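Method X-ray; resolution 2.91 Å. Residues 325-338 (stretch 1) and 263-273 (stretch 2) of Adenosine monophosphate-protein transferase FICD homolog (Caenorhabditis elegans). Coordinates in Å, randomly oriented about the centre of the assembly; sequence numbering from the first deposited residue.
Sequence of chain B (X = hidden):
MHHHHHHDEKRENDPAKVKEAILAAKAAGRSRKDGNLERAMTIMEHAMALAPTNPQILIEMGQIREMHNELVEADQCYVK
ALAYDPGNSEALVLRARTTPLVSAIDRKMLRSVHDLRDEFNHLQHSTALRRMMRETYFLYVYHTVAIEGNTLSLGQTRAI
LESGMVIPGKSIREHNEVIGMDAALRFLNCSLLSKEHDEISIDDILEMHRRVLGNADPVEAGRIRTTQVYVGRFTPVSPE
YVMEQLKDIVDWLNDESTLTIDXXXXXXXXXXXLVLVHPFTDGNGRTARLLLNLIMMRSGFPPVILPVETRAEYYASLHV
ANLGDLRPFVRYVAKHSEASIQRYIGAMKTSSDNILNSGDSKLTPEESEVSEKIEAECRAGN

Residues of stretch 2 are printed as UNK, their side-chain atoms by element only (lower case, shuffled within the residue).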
# COMPACT_ATOMS: atom_id res chain seq x y z
N ASP B 325 -0.02 -16.26 32.93
CA ASP B 325 1.38 -16.17 33.29
C ASP B 325 2.26 -15.51 32.22
O ASP B 325 2.60 -16.12 31.20
CB ASP B 325 1.89 -17.57 33.62
CG ASP B 325 3.25 -17.55 34.25
OD1 ASP B 325 3.73 -16.43 34.52
OD2 ASP B 325 3.82 -18.64 34.49
N LEU B 326 2.64 -14.27 32.47
CA LEU B 326 3.46 -13.52 31.53
C LEU B 326 4.94 -13.78 31.72
O LEU B 326 5.76 -13.19 31.03
CB LEU B 326 3.18 -12.03 31.66
CG LEU B 326 2.13 -11.57 30.66
CD1 LEU B 326 1.77 -10.12 30.85
CD2 LEU B 326 2.64 -11.79 29.23
N ARG B 327 5.30 -14.63 32.67
CA ARG B 327 6.71 -14.79 32.99
C ARG B 327 7.51 -15.49 31.89
O ARG B 327 8.60 -15.03 31.56
CB ARG B 327 6.88 -15.54 34.33
CG ARG B 327 6.28 -14.77 35.54
CD ARG B 327 6.36 -15.63 36.78
NE ARG B 327 5.70 -16.90 36.54
CZ ARG B 327 5.83 -17.98 37.30
NH1 ARG B 327 6.63 -17.94 38.35
NH2 ARG B 327 5.20 -19.10 36.98
N PRO B 328 6.98 -16.58 31.30
CA PRO B 328 7.75 -17.19 30.21
C PRO B 328 8.09 -16.22 29.07
O PRO B 328 9.22 -16.24 28.57
CB PRO B 328 6.81 -18.30 29.71
CG PRO B 328 6.01 -18.66 30.88
CD PRO B 328 5.78 -17.37 31.62
N PHE B 329 7.13 -15.39 28.69
CA PHE B 329 7.35 -14.42 27.62
C PHE B 329 8.42 -13.42 28.04
O PHE B 329 9.35 -13.15 27.27
CB PHE B 329 6.06 -13.71 27.26
CG PHE B 329 6.19 -12.75 26.11
CD1 PHE B 329 6.71 -13.16 24.90
CD2 PHE B 329 5.79 -11.43 26.25
CE1 PHE B 329 6.84 -12.28 23.83
CE2 PHE B 329 5.90 -10.54 25.19
CZ PHE B 329 6.43 -10.96 23.97
N VAL B 330 8.32 -12.90 29.26
CA VAL B 330 9.34 -11.98 29.76
C VAL B 330 10.73 -12.61 29.70
O VAL B 330 11.69 -11.97 29.30
CB VAL B 330 9.05 -11.54 31.21
CG1 VAL B 330 10.29 -10.91 31.83
CG2 VAL B 330 7.89 -10.56 31.23
N ARG B 331 10.81 -13.88 30.09
CA ARG B 331 12.06 -14.61 30.06
C ARG B 331 12.56 -14.74 28.64
O ARG B 331 13.76 -14.67 28.39
CB ARG B 331 11.89 -16.00 30.70
CG ARG B 331 11.65 -15.97 32.22
CD ARG B 331 11.68 -17.36 32.82
NE ARG B 331 10.36 -17.90 33.10
CZ ARG B 331 9.87 -18.03 34.32
NH1 ARG B 331 10.59 -17.68 35.36
NH2 ARG B 331 8.65 -18.52 34.51
N TYR B 332 11.62 -14.90 27.71
CA TYR B 332 11.94 -15.03 26.28
C TYR B 332 12.55 -13.75 25.72
O TYR B 332 13.67 -13.78 25.17
CB TYR B 332 10.67 -15.41 25.51
CG TYR B 332 10.83 -15.49 24.01
CD1 TYR B 332 11.44 -16.57 23.41
CD2 TYR B 332 10.33 -14.49 23.19
CE1 TYR B 332 11.58 -16.64 22.04
CE2 TYR B 332 10.45 -14.55 21.83
CZ TYR B 332 11.08 -15.62 21.25
OH TYR B 332 11.21 -15.68 19.87
N VAL B 333 11.84 -12.63 25.86
CA VAL B 333 12.37 -11.39 25.31
C VAL B 333 13.68 -11.00 26.04
O VAL B 333 14.58 -10.43 25.41
CB VAL B 333 11.34 -10.21 25.33
CG1 VAL B 333 9.94 -10.71 25.55
CG2 VAL B 333 11.72 -9.15 26.31
N ALA B 334 13.79 -11.33 27.33
CA ALA B 334 15.05 -11.10 28.04
C ALA B 334 16.18 -11.90 27.41
O ALA B 334 17.26 -11.37 27.12
CB ALA B 334 14.91 -11.46 29.49
N LYS B 335 15.95 -13.19 27.19
CA LYS B 335 16.94 -14.05 26.56
C LYS B 335 17.44 -13.47 25.25
O LYS B 335 18.65 -13.46 24.97
CB LYS B 335 16.38 -15.45 26.31
CG LYS B 335 17.28 -16.32 25.46
CD LYS B 335 16.71 -17.71 25.26
CE LYS B 335 17.72 -18.56 24.51
NZ LYS B 335 17.48 -20.01 24.64
N HIS B 336 16.51 -12.96 24.45
CA HIS B 336 16.90 -12.55 23.10
C HIS B 336 17.44 -11.14 22.99
O HIS B 336 18.24 -10.86 22.09
CB HIS B 336 15.73 -12.74 22.14
CG HIS B 336 15.48 -14.16 21.80
ND1 HIS B 336 16.50 -15.03 21.46
CD2 HIS B 336 14.35 -14.89 21.78
CE1 HIS B 336 16.00 -16.23 21.23
NE2 HIS B 336 14.69 -16.17 21.42
N SER B 337 17.05 -10.24 23.88
CA SER B 337 17.75 -8.96 23.91
C SER B 337 19.16 -9.20 24.44
O SER B 337 20.12 -8.53 24.04
CB SER B 337 17.01 -7.92 24.73
OG SER B 337 16.60 -8.45 25.97
N GLU B 338 19.31 -10.18 25.34
CA GLU B 338 20.66 -10.53 25.77
C GLU B 338 21.46 -11.07 24.57
O GLU B 338 22.62 -10.72 24.40
CB GLU B 338 20.64 -11.54 26.94
CG GLU B 338 22.00 -12.20 27.22
CD GLU B 338 22.22 -12.58 28.70
OE1 GLU B 338 23.24 -13.23 28.99
OE2 GLU B 338 21.38 -12.24 29.56
N UNK B 263 12.15 -2.24 32.13
CA UNK B 263 11.91 -2.02 30.70
C UNK B 263 11.52 -3.30 29.96
O UNK B 263 10.64 -3.26 29.10
c UNK B 263 13.40 -1.60 32.57
c UNK B 263 13.25 -1.50 30.21
c UNK B 263 13.82 -0.81 31.37
N UNK B 264 12.18 -4.41 30.27
CA UNK B 264 11.87 -5.68 29.61
C UNK B 264 10.45 -6.14 29.90
O UNK B 264 9.72 -6.56 29.01
c UNK B 264 14.25 -6.44 29.58
c UNK B 264 12.84 -6.77 30.03
c UNK B 264 15.25 -7.51 29.94
c UNK B 264 12.44 -8.08 29.43
N UNK B 265 10.06 -6.07 31.16
CA UNK B 265 8.70 -6.45 31.52
C UNK B 265 7.67 -5.46 30.95
O UNK B 265 6.61 -5.87 30.47
o UNK B 265 8.62 -7.62 35.51
c UNK B 265 7.54 -7.82 34.91
o UNK B 265 6.53 -8.33 35.44
c UNK B 265 7.46 -7.45 33.45
c UNK B 265 8.58 -6.55 33.03
N UNK B 266 8.00 -4.18 31.00
CA UNK B 266 7.18 -3.14 30.40
C UNK B 266 6.92 -3.48 28.91
O UNK B 266 5.79 -3.39 28.41
c UNK B 266 7.07 -0.61 30.06
c UNK B 266 7.57 0.71 30.65
c UNK B 266 7.87 -1.78 30.56
n UNK B 266 8.98 0.95 30.37
n UNK B 266 9.55 1.30 32.58
n UNK B 266 11.16 1.43 30.95
c UNK B 266 9.89 1.23 31.30
N UNK B 267 8.00 -3.86 28.21
CA UNK B 267 7.94 -4.24 26.80
C UNK B 267 7.07 -5.47 26.55
O UNK B 267 6.21 -5.48 25.65
c UNK B 267 9.35 -4.47 26.29
N UNK B 268 7.30 -6.53 27.32
CA UNK B 268 6.50 -7.73 27.19
C UNK B 268 5.01 -7.44 27.41
O UNK B 268 4.14 -7.90 26.65
c UNK B 268 6.98 -8.79 28.16
N UNK B 269 4.71 -6.66 28.43
CA UNK B 269 3.32 -6.37 28.74
C UNK B 269 2.69 -5.52 27.63
O UNK B 269 1.53 -5.72 27.27
c UNK B 269 3.78 -5.82 32.57
c UNK B 269 3.65 -6.56 31.25
c UNK B 269 1.73 -5.24 30.36
c UNK B 269 3.18 -5.66 30.11
N UNK B 270 3.46 -4.59 27.09
CA UNK B 270 3.00 -3.79 25.96
C UNK B 270 2.62 -4.68 24.78
O UNK B 270 1.51 -4.59 24.24
c UNK B 270 4.04 -2.82 25.56
N UNK B 271 3.57 -5.51 24.38
CA UNK B 271 3.35 -6.49 23.33
C UNK B 271 2.05 -7.26 23.54
O UNK B 271 1.22 -7.39 22.64
c UNK B 271 4.38 -8.49 22.18
n UNK B 271 3.40 -9.46 22.18
c UNK B 271 4.51 -7.47 23.27
c UNK B 271 5.12 -8.70 21.07
c UNK B 271 3.54 -10.22 21.11
n UNK B 271 4.58 -9.78 20.42
N UNK B 272 1.88 -7.76 24.77
CA UNK B 272 0.74 -8.59 25.13
C UNK B 272 -0.58 -7.83 25.02
O UNK B 272 -1.55 -8.30 24.43
c UNK B 272 -2.40 -11.53 27.85
o UNK B 272 -3.46 -12.32 28.24
c UNK B 272 0.91 -9.12 26.57
c UNK B 272 -0.25 -9.97 27.04
c UNK B 272 -1.60 -11.96 26.82
c UNK B 272 -0.54 -11.17 26.41
c UNK B 272 -2.15 -10.32 28.49
c UNK B 272 -1.07 -9.55 28.08
N UNK B 273 -0.59 -6.63 25.60
CA UNK B 273 -1.78 -5.80 25.59
C UNK B 273 -2.21 -5.45 24.16
O UNK B 273 -3.38 -5.59 23.81
c UNK B 273 -1.41 -4.74 27.93
c UNK B 273 -3.02 -2.94 28.51
n UNK B 273 -3.22 -1.51 28.85
c UNK B 273 -1.59 -3.43 28.70
c UNK B 273 -1.55 -4.52 26.40

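Position 263 has three side-chain carbons that close a ring onto its own backbone N, and it lies beyond reach of stretch 1: Pro263, in the first turn of the helix.

Position 264 carries four carbons, forked at the first, one arm two carbons long. They sit among Val330, Val333, Ala334 and Ser337, a knob in a four-residue hole. This is Ile264. Its CG2 lies 3.4 Å from Val333 CG2, while the longer arm brings CD1 to 4.0 Å from Ala334 CB.

Position 265 has three carbons in a row, the third bearing two oxygens, and touches Val330: Glu265. Its CG packs 3.8 Å from Val330 CG2, so the aliphatic part of an acid serves as apolar surface.

Position 266 shows three carbons, a nitrogen, then a carbon carrying two more nitrogens. The CA-to-CB bond points away from stretch 1, and the chain makes no contact there: Arg266, hydrogen-bonded elsewhere in the structure.

A single carbon at position 267, set sideways and making no contact with stretch 1, makes Ala267.

Position 268 also has one carbon, but this one points toward stretch 1 and touches Phe329, Val330 and Val333: Ala268. Its CB meets Phe329 CD2 at 3.5 Å and Val330 CG2 at 3.7 Å. Here the backbones come close, with Val330 CA and Ala268 CA 5.7 Å apart.

Four carbons at position 269, again forked at the first with one two-carbon arm, touch Leu326 and give Ile269. The CA-to-CB bond points away, yet CG1 still reaches Leu326 CD1 at 4.0 Å.

Position 270 has one carbon, directed away and without a partner in stretch 1: Ala270.

At position 271 a carbon leads to a five-membered ring of three carbons and two nitrogens, whose face the edge of the Phe329 ring approaches, planes at 56°. This is His271, with Phe329 CZ 3.7 Å from His271 CG; NE2 is hydrogen-bonded elsewhere.

Position 272 bears a carbon, a six-carbon ring and an oxygen, and Leu326 CD2 lies over one face of the ring: Tyr272. Leu326 CD1 is 4.0 Å from Tyr272 CD2.

Position 273 has four carbons in a row ending in nitrogen, clear of stretch 1: Lys273.

The helices cross at 119°, axes 9.2 Å apart at closest approach, and no hydrogen bond joins them. Packing carries the contact. Positions 264, 268, 271 and 272 all point toward stretch 1, the spacing that lines up one side of a helix. A small residue, Ala268, occupies the close approach, with Ile264 fitted into its hole and the aromatic rings toward the other end. Within stretch 1, Asp325 OD1 accepts from Arg327 N at 3.0 Å, capping the helix that supplies most of the opposing surface.

Stretch 2 (263-273) PIERAAIAHYK
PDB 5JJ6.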